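Local coordinates for phosphoserine aminotransferase (Bacillus circulans, PDB 2C0R), which catalyses the pyridoxal-phosphate-dependent, reversible amino transfer between glutamate and 3-phosphohydroxypyruvate that makes phosphoserine, and the analogous reaction that yields phosphohydroxythreonine, at residues E110-I114 against G115-V119; S122-A125 against S126-T130. The protein carries 1 engineered substitution. One frame throughout, in Å; residues are numbered along the deposited sequence.

Contact 1: E110-I114 against G115-V119; sequences EAKLI and GDTHV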
# COMPACT_ATOMS: atom_id res chain seq x y z
N GLU A 110 12.26 -13.66 -9.13
CA GLU A 110 11.66 -14.06 -7.86
C GLU A 110 11.30 -15.54 -7.89
O GLU A 110 11.45 -16.24 -6.89
CB GLU A 110 10.41 -13.22 -7.52
CG GLU A 110 10.77 -11.76 -7.35
CD GLU A 110 11.85 -11.60 -6.30
OE1 GLU A 110 11.62 -12.08 -5.19
OE2 GLU A 110 12.87 -10.99 -6.65
N ALA A 111 10.82 -16.02 -9.05
CA ALA A 111 10.42 -17.43 -9.06
C ALA A 111 11.62 -18.33 -8.80
O ALA A 111 11.50 -19.36 -8.16
CB ALA A 111 9.70 -17.79 -10.36
N LYS A 112 12.81 -17.93 -9.31
CA LYS A 112 14.01 -18.75 -9.10
C LYS A 112 14.34 -18.90 -7.62
O LYS A 112 14.96 -19.88 -7.22
CB LYS A 112 15.19 -18.10 -9.82
CG LYS A 112 15.09 -18.22 -11.35
CD LYS A 112 16.23 -17.55 -12.07
CE LYS A 112 16.90 -18.48 -13.05
NZ LYS A 112 16.63 -18.28 -14.48
N LEU A 113 13.97 -17.92 -6.81
CA LEU A 113 14.17 -18.03 -5.37
C LEU A 113 13.25 -19.03 -4.68
O LEU A 113 13.59 -19.47 -3.56
CB LEU A 113 13.93 -16.64 -4.75
CG LEU A 113 14.96 -15.62 -5.21
CD1 LEU A 113 14.68 -14.22 -4.70
CD2 LEU A 113 16.36 -16.05 -4.79
N ILE A 114 12.13 -19.35 -5.29
CA ILE A 114 11.10 -20.26 -4.76
C ILE A 114 11.22 -21.69 -5.26
O ILE A 114 10.98 -22.69 -4.56
CB ILE A 114 9.71 -19.72 -5.10
CG1 ILE A 114 9.46 -18.27 -4.68
CG2 ILE A 114 8.64 -20.65 -4.52
CD1 ILE A 114 9.81 -17.97 -3.26
N GLY A 115 11.62 -21.87 -6.51
CA GLY A 115 11.77 -23.21 -7.05
C GLY A 115 12.37 -23.21 -8.44
O GLY A 115 12.94 -22.24 -8.95
N ASP A 116 12.15 -24.35 -9.06
CA ASP A 116 12.57 -24.63 -10.41
C ASP A 116 11.79 -23.80 -11.42
O ASP A 116 10.58 -23.61 -11.25
CB ASP A 116 12.34 -26.13 -10.65
CG ASP A 116 13.37 -26.92 -9.87
OD1 ASP A 116 14.42 -26.34 -9.50
OD2 ASP A 116 13.06 -28.11 -9.67
N THR A 117 12.48 -23.32 -12.43
CA THR A 117 11.80 -22.50 -13.42
C THR A 117 12.14 -22.99 -14.82
O THR A 117 13.09 -23.76 -15.00
CB THR A 117 12.21 -21.02 -13.32
OG1 THR A 117 13.63 -20.97 -13.51
CG2 THR A 117 11.86 -20.40 -11.96
N HIS A 118 11.42 -22.54 -15.80
CA HIS A 118 11.62 -22.91 -17.20
C HIS A 118 11.30 -21.72 -18.11
O HIS A 118 10.23 -21.13 -17.96
CB HIS A 118 10.71 -24.07 -17.63
CG HIS A 118 10.87 -24.39 -19.08
ND1 HIS A 118 12.04 -24.94 -19.55
CD2 HIS A 118 10.06 -24.24 -20.15
CE1 HIS A 118 11.92 -25.12 -20.87
NE2 HIS A 118 10.72 -24.71 -21.25
N VAL A 119 12.21 -21.41 -19.03
CA VAL A 119 11.94 -20.33 -19.98
C VAL A 119 11.17 -20.93 -21.16
O VAL A 119 11.73 -21.74 -21.94
CB VAL A 119 13.25 -19.66 -20.41
CG1 VAL A 119 13.04 -18.72 -21.60
CG2 VAL A 119 13.88 -18.90 -19.23
O HOH W 1 15.93 -21.90 -8.87

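Contact 2: S122-A125 against S126-T130; sequences SSEA and SNYMT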
# COMPACT_ATOMS: atom_id res chain seq x y z
N SER A 122 11.51 -16.79 -25.40
CA SER A 122 12.34 -15.64 -25.08
C SER A 122 12.62 -14.79 -26.29
O SER A 122 12.87 -15.35 -27.35
CB SER A 122 13.70 -16.09 -24.48
OG SER A 122 14.53 -14.95 -24.22
N SER A 123 12.60 -13.50 -26.14
CA SER A 123 13.01 -12.58 -27.20
C SER A 123 14.35 -11.94 -26.88
O SER A 123 14.74 -10.96 -27.53
CB SER A 123 11.93 -11.54 -27.42
OG SER A 123 11.66 -10.91 -26.15
N GLU A 124 15.11 -12.52 -25.96
CA GLU A 124 16.42 -12.01 -25.62
C GLU A 124 17.37 -11.89 -26.80
O GLU A 124 18.14 -10.92 -26.92
CB GLU A 124 17.03 -12.95 -24.57
CG GLU A 124 18.13 -12.24 -23.77
CD GLU A 124 18.90 -13.20 -22.89
OE1 GLU A 124 18.44 -14.35 -22.69
OE2 GLU A 124 19.98 -12.81 -22.38
N ALA A 125 17.33 -12.91 -27.67
CA ALA A 125 18.26 -12.92 -28.80
C ALA A 125 18.03 -11.71 -29.70
O ALA A 125 18.94 -11.25 -30.41
CB ALA A 125 18.11 -14.22 -29.57
N SER A 126 16.81 -11.16 -29.65
CA SER A 126 16.52 -9.97 -30.45
C SER A 126 16.70 -8.70 -29.62
O SER A 126 16.15 -7.67 -30.04
CB SER A 126 15.11 -10.01 -31.00
OG SER A 126 14.14 -9.84 -29.96
N ASN A 127 17.41 -8.78 -28.50
CA ASN A 127 17.46 -7.65 -27.58
C ASN A 127 16.04 -7.21 -27.21
O ASN A 127 15.77 -6.03 -26.94
CB ASN A 127 18.29 -6.54 -28.19
CG ASN A 127 18.72 -5.45 -27.24
OD1 ASN A 127 18.78 -4.24 -27.60
ND2 ASN A 127 19.04 -5.88 -26.02
N TYR A 128 15.12 -8.17 -27.13
CA TYR A 128 13.72 -7.97 -26.73
C TYR A 128 12.96 -7.09 -27.69
O TYR A 128 11.88 -6.56 -27.41
CB TYR A 128 13.62 -7.40 -25.31
CG TYR A 128 14.32 -8.32 -24.33
CD1 TYR A 128 15.48 -7.93 -23.67
CD2 TYR A 128 13.86 -9.60 -24.07
CE1 TYR A 128 16.13 -8.76 -22.78
CE2 TYR A 128 14.50 -10.45 -23.18
CZ TYR A 128 15.63 -10.03 -22.53
OH TYR A 128 16.29 -10.84 -21.65
N MET A 129 13.47 -6.90 -28.90
CA MET A 129 12.75 -6.09 -29.88
C MET A 129 11.70 -6.86 -30.65
O MET A 129 10.83 -6.21 -31.22
CB MET A 129 13.76 -5.52 -30.87
CG MET A 129 14.35 -4.21 -30.46
SD MET A 129 15.76 -3.76 -31.58
CE MET A 129 16.77 -4.50 -30.26
N THR A 130 11.77 -8.19 -30.69
CA THR A 130 10.80 -8.97 -31.44
C THR A 130 10.08 -9.91 -30.47
O THR A 130 10.71 -10.87 -30.02
CB THR A 130 11.50 -9.82 -32.52
OG1 THR A 130 12.25 -8.91 -33.34
CG2 THR A 130 10.49 -10.56 -33.40
O HOH W 2 10.31 -8.56 -26.16

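Contact 1: E110-I114 against G115-V119
T117, on strand 117-122, turns its side chain back onto A111 and K112 of helix 102-114. From CB the side chain forks. A chi1 of 59° puts OG1 between the backbone N and the carbonyl carbon, which leaves the methyl CG2 anti to the carbonyl carbon and against the helix: T117 CG2 is 3.7 Å from A111 CB and equally close to the backbone N of K112. The other branch, OG1, faces the aliphatic stem of K112, with K112 CG 3.8 Å from T117 OG1. The two side chains cross at about a right angle. Beyond CG the lysine chain bends at its last two torsions, and CE and NZ also pass near the hydroxyl, but K112 NZ stays 4.1 Å from T117 OG1, too far for a hydrogen bond.

The turn between them is held by the backbone. A111 O accepts from I114 N at 2.9 Å and from G115 N at 3.0 Å. G115 then swings into an extended conformation in which a beta carbon would collide with I114 O, which probably favours glycine at this corner. A water donates to both K112 O and G115 O, bridging the two carbonyls.

This is the helix-to-strand corner of the beta-alpha-beta unit made by strand 94-99, helix 102-114 and strand 117-122. A111 also packs on A95 and Y97 and on P85 of helix 76-88, H118 pairs through its backbone with A95 and Y97, and E110 OE2 is hydrogen-bonded to T223 OG1 of the second subunit.

Contact 2: S122-A125 against S126-T130
The ring of Y128 lies against E124, whose CA sits over one face in a CH-pi contact, 3.9 Å from E124 CA to the Y128 ring centroid and 26° off the normal. E124 runs alongside the tyrosine in the same direction, its chi1 of -159° carrying CG away from the backbone N: E124 CG comes within 3.1 Å of Y128 OH, and the carboxylate and ring planes are only 5° apart. S123 OG meets the ring at its edge, 3.3 Å from Y128 CD2.

The backbone behind this pair is gathered round one carbonyl. S123 O accepts three hydrogen bonds: from S126 OG at 2.7 Å, in the carbonyl plane and on a lone pair, and from the backbone N atoms of S126 and Y128, both tilted out of that plane. S126 OG accepts from T130 N at 3.0 Å, just past the type I' turn S126-M129, and so links T130 to S123 O. N127 and Y128 take the positive phi values of that turn, and an ST turn, S122 OG from E124 N, precedes it. S123 OG donates to a water that in turn donates to Y128 O, and makes a weak hydrogen bond with M99 O.

Replacing the tyrosine by an alanine here would probably leave E124 CA and CG without the ring they lie against and open a gap beside S123 OG.

The segment leaves the end of strand 117-122, where S123 still pairs through its backbone with M99 of neighbouring strand 94-99. Y128 touches E155, T130 OG1 is hydrogen-bonded to D291 OD2, and M129 pairs with D291 through the backbone.

Contacts 1 and 2 follow one another along the chain, at the two ends of strand 117-122, an outermost strand, within this chain, of the central sheet: contact 1 leads into it from helix 102-114 and contact 2 leaves it for the loop before strand 143-149. Their centres are about 20 Å apart and they do not otherwise touch, but both reach M99, V119 by its side chain and S123 by its backbone. Neither supplies a residue of the cofactor pocket. The side chain of A111 lies about 14 Å from pyridoxal phosphate and that of Y128 about 13 Å, with Y128 about 10 Å from the side chain of the cofactor-binding W103.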